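Local coordinates for DNA polymerase III, beta subunit (Thermotoga maritima, PDB 1VPK), which probably tethers DNA polymerases and other proteins to DNA and makes them processive, as a head-to-tail dimeric ring closed around the duplex, at residues Phe54-Thr59 against Ala67-Ala72; Ala189-Gln194 against Ser366-Ile371; Glu276-Val281 against Met301-Lys306. All blocks are in the same frame, centred on the assembly; numbering follows the deposited sequence. Where two conformers were deposited one is given.

In the fold
Following the chain from its N terminus, interaction 1 comes first and is local: residues 54-59 and 67-72 close a short beta hairpin of the N-terminal domain. Interaction 2 opens only in the central domain, at 189-194, and is completed at 366-371 near the C terminus, so that a loop of 171 residues is drawn shut and strands of the central and C-terminal domains share one sheet. Interaction 3 is nested inside that loop and packs helix 271-285 on strand 300-307 within the C-terminal domain. Interactions 1 and 2 have centres about 36 Å apart, on opposite sides of the chain's centre; interactions 2 and 3 lie nearer, at about 26 Å between centres.

Interaction 1. Residues Phe54-Thr59 against Ala67-Ala72; sequences FYICAT and ATVNAA
Val69 meets Phe54 across the open end of a beta hairpin, strands 53-59 and 63-68, in the N-terminal domain of this sliding clamp. The two side chains lie side by side and point the same way. Val69 CG2 sits over one face of the Phe54 ring, 4.1 Å from its centroid and displaced toward the rim, a CH-pi contact. At the ring's near side, Phe54 CD2 approaches Val69 CB to 3.6 Å. Phe54 CG stands anti to the backbone N (chi1 173°), which starts the ring off on the side where Val69 lies. The same methyl, Val69 CG2, also touches Ile56 CD1 at 3.6 Å, so one valine branch serves two neighbours. An alanine in place of Phe54 would probably leave Val69 CG2 without its aromatic cover and open a gap beside the valine.

The backbone fixes this register. Ile56 and Ala67 form an antiparallel hydrogen-bonded pair, N to O in both directions, and Val69 N donates to Phe54 O at 2.9 Å. Between these bonds, Tyr55 and Thr68 form a non-hydrogen-bonded pair whose side chains leave by the other face of the sheet; there Thr68 OG1 lies at the edge of the tyrosine ring, 3.3 Å from Tyr55 CE1.

Farther out, Phe47 of strand 44-50 meets the Phe54 ring edge-to-face, Val17 packs on Val69, and Leu22 and Ile26 of helix 19-29 cover Ile56. On the face that carries Tyr55 and Thr68, Lys66 makes a cation-pi contact with Tyr55. Beyond the last direct backbone bond a water bridges the strands, accepting from Phe54 N at 2.9 Å and donating to Val69 O at 2.8 Å.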
# COMPACT_ATOMS: atom_id res chain seq x y z
N PHE A 54 -34.67 -0.05 14.36
CA PHE A 54 -33.31 0.31 14.67
C PHE A 54 -32.76 0.95 13.41
O PHE A 54 -32.75 0.32 12.32
CB PHE A 54 -32.51 -0.95 15.12
CG PHE A 54 -31.02 -0.73 15.31
CD1 PHE A 54 -30.46 0.52 15.70
CD2 PHE A 54 -30.15 -1.79 15.13
CE1 PHE A 54 -29.07 0.67 15.85
CE2 PHE A 54 -28.78 -1.63 15.30
CZ PHE A 54 -28.25 -0.39 15.63
N TYR A 55 -32.41 2.23 13.51
CA TYR A 55 -31.76 2.99 12.41
C TYR A 55 -30.33 3.40 12.81
O TYR A 55 -30.05 3.78 13.99
CB TYR A 55 -32.52 4.29 12.13
CG TYR A 55 -33.97 4.11 11.88
CD1 TYR A 55 -34.42 3.67 10.66
CD2 TYR A 55 -34.90 4.37 12.87
CE1 TYR A 55 -35.76 3.48 10.44
CE2 TYR A 55 -36.24 4.20 12.64
CZ TYR A 55 -36.65 3.74 11.43
OH TYR A 55 -37.98 3.56 11.17
N ILE A 56 -29.44 3.31 11.83
CA ILE A 56 -28.11 3.91 11.90
C ILE A 56 -28.04 5.04 10.85
O ILE A 56 -28.38 4.81 9.67
CB ILE A 56 -27.06 2.88 11.59
CG1 ILE A 56 -27.02 1.83 12.73
CG2 ILE A 56 -25.69 3.52 11.38
CD1 ILE A 56 -26.21 0.56 12.39
N CYS A 57 -27.65 6.25 11.30
CA CYS A 57 -27.54 7.42 10.41
C CYS A 57 -26.15 8.07 10.43
O CYS A 57 -25.39 7.96 11.42
CB CYS A 57 -28.56 8.47 10.77
SG CYS A 57 -30.27 7.87 10.81
N ALA A 58 -25.83 8.76 9.35
CA ALA A 58 -24.62 9.60 9.31
C ALA A 58 -24.93 10.78 8.41
O ALA A 58 -25.69 10.65 7.43
CB ALA A 58 -23.51 8.83 8.75
N THR A 59 -24.37 11.93 8.74
CA THR A 59 -24.46 13.08 7.87
C THR A 59 -23.28 14.01 8.11
O THR A 59 -22.75 14.09 9.22
CB THR A 59 -25.77 13.85 8.09
OG1 THR A 59 -25.92 14.85 7.07
CG2 THR A 59 -25.81 14.57 9.48
N ALA A 67 -30.09 4.37 7.40
CA ALA A 67 -30.08 2.94 7.14
C ALA A 67 -30.97 2.23 8.15
O ALA A 67 -30.78 2.35 9.40
CB ALA A 67 -28.66 2.46 7.22
N THR A 68 -31.94 1.48 7.64
CA THR A 68 -32.77 0.64 8.49
C THR A 68 -32.04 -0.71 8.70
O THR A 68 -31.63 -1.35 7.73
CB THR A 68 -34.15 0.51 7.89
OG1 THR A 68 -34.72 1.83 7.81
CG2 THR A 68 -35.07 -0.35 8.75
N VAL A 69 -31.81 -1.06 9.97
CA VAL A 69 -31.09 -2.28 10.31
C VAL A 69 -32.12 -3.39 10.52
O VAL A 69 -33.10 -3.25 11.29
CB VAL A 69 -30.21 -2.09 11.56
CG1 VAL A 69 -29.29 -3.30 11.78
CG2 VAL A 69 -29.35 -0.85 11.41
N ASN A 70 -31.95 -4.47 9.80
CA ASN A 70 -32.83 -5.63 9.94
C ASN A 70 -32.31 -6.55 11.03
O ASN A 70 -31.41 -7.33 10.79
CB ASN A 70 -32.92 -6.37 8.63
CG ASN A 70 -33.51 -5.51 7.57
OD1 ASN A 70 -34.60 -4.94 7.78
ND2 ASN A 70 -32.82 -5.38 6.41
N ALA A 71 -32.84 -6.38 12.23
CA ALA A 71 -32.45 -7.16 13.43
C ALA A 71 -33.46 -8.24 13.75
O ALA A 71 -34.59 -8.22 13.28
CB ALA A 71 -32.28 -6.25 14.61
N ALA A 72 -33.04 -9.18 14.58
CA ALA A 72 -33.86 -10.29 15.01
C ALA A 72 -34.68 -9.91 16.24
O ALA A 72 -35.80 -10.36 16.38
CB ALA A 72 -32.94 -11.47 15.36
O HOH W 1 -35.30 -1.79 12.13

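Interaction 2. Residues Ala189-Gln194 against Ser366-Ile371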
# COMPACT_ATOMS: atom_id res chain seq x y z
N ALA A 189 -14.05 13.13 -18.09
CA ALA A 189 -14.58 11.80 -18.33
C ALA A 189 -16.09 11.91 -18.53
O ALA A 189 -16.76 12.65 -17.80
CB ALA A 189 -14.31 10.88 -17.13
N LEU A 190 -16.60 11.16 -19.50
CA LEU A 190 -18.01 11.15 -19.77
C LEU A 190 -18.51 9.73 -19.99
O LEU A 190 -17.90 9.00 -20.73
CB LEU A 190 -18.26 11.98 -21.03
CG LEU A 190 -19.68 12.23 -21.49
CD1 LEU A 190 -19.67 13.51 -22.33
CD2 LEU A 190 -20.24 11.06 -22.34
N ALA A 191 -19.66 9.40 -19.39
CA ALA A 191 -20.30 8.09 -19.54
C ALA A 191 -21.79 8.33 -19.81
O ALA A 191 -22.42 9.19 -19.15
CB ALA A 191 -20.13 7.26 -18.21
N GLU A 192 -22.35 7.59 -20.75
CA GLU A 192 -23.76 7.72 -21.10
C GLU A 192 -24.37 6.33 -21.37
O GLU A 192 -23.77 5.50 -22.07
CB GLU A 192 -23.87 8.59 -22.34
CG GLU A 192 -25.26 8.84 -22.85
CD GLU A 192 -25.23 9.79 -24.04
OE1 GLU A 192 -25.15 11.01 -23.79
OE2 GLU A 192 -25.29 9.31 -25.18
N GLU A 193 -25.55 6.08 -20.82
CA GLU A 193 -26.21 4.79 -21.04
C GLU A 193 -27.71 4.98 -21.16
O GLU A 193 -28.32 5.83 -20.46
CB GLU A 193 -25.97 3.85 -19.84
CG GLU A 193 -24.52 3.40 -19.65
CD GLU A 193 -24.13 2.29 -20.57
OE1 GLU A 193 -25.01 1.81 -21.31
OE2 GLU A 193 -22.95 1.89 -20.54
N GLN A 194 -28.29 4.12 -21.96
CA GLN A 194 -29.71 4.02 -22.07
C GLN A 194 -30.27 3.45 -20.78
O GLN A 194 -29.74 2.48 -20.22
CB GLN A 194 -30.09 3.14 -23.25
CG GLN A 194 -31.58 3.16 -23.49
CD GLN A 194 -32.01 2.53 -24.77
OE1 GLN A 194 -31.28 2.53 -25.78
NE2 GLN A 194 -33.23 2.02 -24.75
N SER A 366 -19.43 2.73 -27.90
CA SER A 366 -20.01 4.03 -27.69
C SER A 366 -20.36 4.16 -26.20
O SER A 366 -20.44 3.17 -25.44
CB SER A 366 -21.26 4.22 -28.56
OG SER A 366 -22.02 3.03 -28.52
N GLY A 367 -20.58 5.39 -25.80
CA GLY A 367 -21.11 5.66 -24.49
C GLY A 367 -20.10 6.14 -23.47
O GLY A 367 -20.50 6.65 -22.42
N TYR A 368 -18.81 6.00 -23.80
CA TYR A 368 -17.69 6.35 -22.92
C TYR A 368 -16.62 7.13 -23.64
O TYR A 368 -16.13 6.70 -24.70
CB TYR A 368 -17.11 5.08 -22.28
CG TYR A 368 -18.12 4.42 -21.38
CD1 TYR A 368 -19.04 3.50 -21.89
CD2 TYR A 368 -18.22 4.78 -20.05
CE1 TYR A 368 -20.00 2.93 -21.07
CE2 TYR A 368 -19.18 4.21 -19.22
CZ TYR A 368 -20.07 3.29 -19.74
OH TYR A 368 -21.00 2.73 -18.93
N LEU A 369 -16.23 8.29 -23.09
CA LEU A 369 -15.16 9.06 -23.71
C LEU A 369 -14.44 9.96 -22.72
O LEU A 369 -15.00 10.38 -21.67
CB LEU A 369 -15.67 9.88 -24.89
CG LEU A 369 -16.43 11.18 -24.70
CD1 LEU A 369 -15.54 12.36 -24.36
CD2 LEU A 369 -17.15 11.47 -25.96
N TYR A 370 -13.19 10.22 -23.05
CA TYR A 370 -12.27 10.96 -22.19
C TYR A 370 -11.62 12.05 -22.98
O TYR A 370 -11.30 11.83 -24.10
CB TYR A 370 -11.20 10.02 -21.60
CG TYR A 370 -11.88 8.93 -20.82
CD1 TYR A 370 -12.24 9.13 -19.50
CD2 TYR A 370 -12.25 7.72 -21.43
CE1 TYR A 370 -12.93 8.12 -18.77
CE2 TYR A 370 -12.92 6.72 -20.71
CZ TYR A 370 -13.27 6.93 -19.41
OH TYR A 370 -13.91 5.98 -18.69
N ILE A 371 -11.41 13.20 -22.36
CA ILE A 371 -10.72 14.35 -22.98
C ILE A 371 -9.51 14.68 -22.08
O ILE A 371 -9.64 14.66 -20.82
CB ILE A 371 -11.65 15.61 -23.06
CG1 ILE A 371 -12.95 15.30 -23.84
CG2 ILE A 371 -10.88 16.81 -23.64
CD1 ILE A 371 -12.75 15.13 -25.29
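Leu190 and Leu369 form an antiparallel hydrogen-bonded pair, Leu190 N to Leu369 O at 2.8 Å and Leu369 N to Leu190 O at 3.0 Å, and Glu192 N extends the pattern by donating to Gly367 O, the N-to-C directions of segments 189-194 and 368-371 making 166°.

On the face that carries Ala189, Ala191, Tyr368 and Tyr370, each tyrosine is paired with a small alanine. Ala189 CB approaches Tyr370 CE1 at 3.5 Å. Tyr368 was modelled in two conformers; in the one described, Ala191 CB touches Tyr368 CE2 at 3.4 Å, and both methyls come to their rings obliquely. In that same conformer Tyr368 crosses the side chain of Glu193 at about a right angle, and Tyr368 OH donates to the anti lone pair of Glu193 OE2 at 2.7 Å; the bond is therefore less certain than those of the backbone. A bend at the second torsion of Glu193 (chi2 -80°), which swings CD out of the extended line, helps bring the carboxylate to the phenol.

This is the junction at which strand 187-194 of the central domain and strand 368-372 of the C-terminal domain merge two domain sheets into one continuous antiparallel sheet, as expected of the beta sliding clamp family. Helix 143-153 packs on the tyrosine face: Val153 lies against both alanines, Met149 touches Tyr368 and Glu193, and Lys152 makes a cation-pi contact with Tyr368 while its carbonyl O bonds Tyr370 OH.

On the other face Leu190 CB and Leu369 CG are 4.2 Å apart, a looser contact than those of the alanines. Beside them Glu192 sends its carboxylate to Arg179 in a salt bridge. At Gly367 the backbone has a positive phi of 103°, and a beta carbon there would clash with Glu192 O.

Interaction 3. Residues Glu276-Val281 against Met301-Lys306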
# COMPACT_ATOMS: atom_id res chain seq x y z
N GLU A 276 2.26 0.49 -21.09
CA GLU A 276 3.63 0.10 -20.84
C GLU A 276 4.63 1.15 -21.32
O GLU A 276 5.66 1.40 -20.71
CB GLU A 276 3.89 -1.28 -21.46
CG GLU A 276 3.24 -2.41 -20.70
CD GLU A 276 3.31 -3.78 -21.40
OE1 GLU A 276 3.79 -3.91 -22.56
OE2 GLU A 276 2.83 -4.75 -20.77
N SER A 277 4.33 1.78 -22.44
CA SER A 277 5.17 2.85 -22.99
C SER A 277 5.13 4.04 -22.07
O SER A 277 6.18 4.64 -21.79
CB SER A 277 4.67 3.25 -24.39
OG SER A 277 5.53 4.19 -25.00
N LEU A 278 3.92 4.41 -21.61
CA LEU A 278 3.80 5.52 -20.63
C LEU A 278 4.61 5.25 -19.36
O LEU A 278 5.36 6.11 -18.88
CB LEU A 278 2.33 5.80 -20.31
CG LEU A 278 1.67 6.52 -21.49
CD1 LEU A 278 0.17 6.45 -21.44
CD2 LEU A 278 2.13 7.98 -21.63
N LYS A 279 4.53 4.02 -18.85
CA LYS A 279 5.35 3.66 -17.69
C LYS A 279 6.88 3.85 -17.93
O LYS A 279 7.60 4.35 -17.05
CB LYS A 279 5.10 2.23 -17.27
CG LYS A 279 3.80 1.98 -16.51
CD LYS A 279 3.98 0.67 -15.69
N ARG A 280 7.35 3.47 -19.11
CA ARG A 280 8.77 3.64 -19.46
C ARG A 280 9.17 5.12 -19.47
O ARG A 280 10.19 5.49 -18.88
CB ARG A 280 9.13 2.92 -20.79
CG ARG A 280 8.93 1.42 -20.65
CD ARG A 280 9.37 0.55 -21.81
NE ARG A 280 8.57 0.71 -23.02
CZ ARG A 280 7.63 -0.16 -23.45
NH1 ARG A 280 7.32 -1.26 -22.80
NH2 ARG A 280 7.00 0.08 -24.57
N VAL A 281 8.38 5.99 -20.09
CA VAL A 281 8.77 7.37 -20.21
C VAL A 281 8.61 8.12 -18.89
O VAL A 281 9.30 9.09 -18.67
CB VAL A 281 8.09 8.14 -21.40
CG1 VAL A 281 8.39 7.43 -22.76
CG2 VAL A 281 6.58 8.29 -21.18
N MET A 301 4.33 5.88 -33.30
CA MET A 301 4.26 7.05 -32.49
C MET A 301 5.46 6.94 -31.56
O MET A 301 5.65 5.88 -30.98
CB MET A 301 2.93 6.95 -31.74
CG MET A 301 2.59 8.05 -30.91
SD MET A 301 0.88 7.95 -30.34
CE MET A 301 0.78 6.48 -29.36
N ARG A 302 6.28 7.98 -31.47
CA ARG A 302 7.37 8.02 -30.49
C ARG A 302 6.94 8.83 -29.29
O ARG A 302 6.37 9.92 -29.45
CB ARG A 302 8.63 8.65 -31.09
CG ARG A 302 9.17 7.97 -32.39
CD ARG A 302 10.22 8.86 -33.07
NE ARG A 302 11.59 8.52 -32.68
CZ ARG A 302 12.59 9.38 -32.45
NH1 ARG A 302 12.40 10.70 -32.50
NH2 ARG A 302 13.80 8.93 -32.12
N LEU A 303 7.21 8.32 -28.09
CA LEU A 303 6.93 9.03 -26.86
C LEU A 303 8.27 9.51 -26.31
O LEU A 303 9.19 8.72 -26.15
CB LEU A 303 6.22 8.16 -25.80
CG LEU A 303 4.90 7.41 -26.01
CD1 LEU A 303 4.02 7.41 -24.81
CD2 LEU A 303 4.17 7.85 -27.22
N VAL A 304 8.38 10.80 -25.99
CA VAL A 304 9.64 11.37 -25.62
C VAL A 304 9.49 12.13 -24.31
O VAL A 304 8.57 12.96 -24.18
CB VAL A 304 10.15 12.34 -26.71
CG1 VAL A 304 11.46 13.06 -26.26
CG2 VAL A 304 10.34 11.58 -28.00
N SER A 305 10.37 11.85 -23.36
CA SER A 305 10.45 12.68 -22.14
C SER A 305 11.90 13.04 -21.82
O SER A 305 12.83 12.28 -22.06
CB SER A 305 9.71 11.99 -20.98
OG SER A 305 9.57 12.86 -19.86
N LYS A 306 12.11 14.26 -21.30
CA LYS A 306 13.45 14.73 -21.02
C LYS A 306 13.47 15.36 -19.66
O LYS A 306 12.52 16.02 -19.25
CB LYS A 306 13.95 15.74 -22.04
CG LYS A 306 13.80 15.31 -23.46
CD LYS A 306 14.31 16.38 -24.46
CE LYS A 306 13.97 15.93 -25.91
NZ LYS A 306 14.83 16.66 -26.92
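Leu303 points from its strand toward the helix and is met by Ser277, Leu278 and Val281. Ser277 and Val281, one helical turn apart, both direct their beta carbons at the strand. Ser277 OG, anti to its backbone N (chi1 -174°), lies against the leucine branch point, 3.4 Å from Leu303 CG, while Val281 crosses Leu303 at about a right angle, with Val281 CG1 3.8 Å from Leu303 CB. Leu278 starts out facing away from the strand, yet its CD2 returns to touch Leu303 CD1 at 3.7 Å, the two leucines meeting at a slant.

The arrangement is helix-on-sheet packing within the C-terminal domain of the clamp: helix 271-285 packs over strand 300-307, and the axes of segments 276-281 and 301-306 are inclined by 22° and come within 8.8 Å. Leu274 of the same helix, together with Val292 and Phe294 of the adjacent strand, also packs on Leu303.

Farther along the strand, Ser305 CB approaches Val281 O at 3.7 Å. The hydroxyls of both serines are satisfied elsewhere: Ser305 OG bonds Ser291 O, and Ser277 OG bonds Asp315 OD2, the oxygen that also receives the salt bridge from Arg280 NH2.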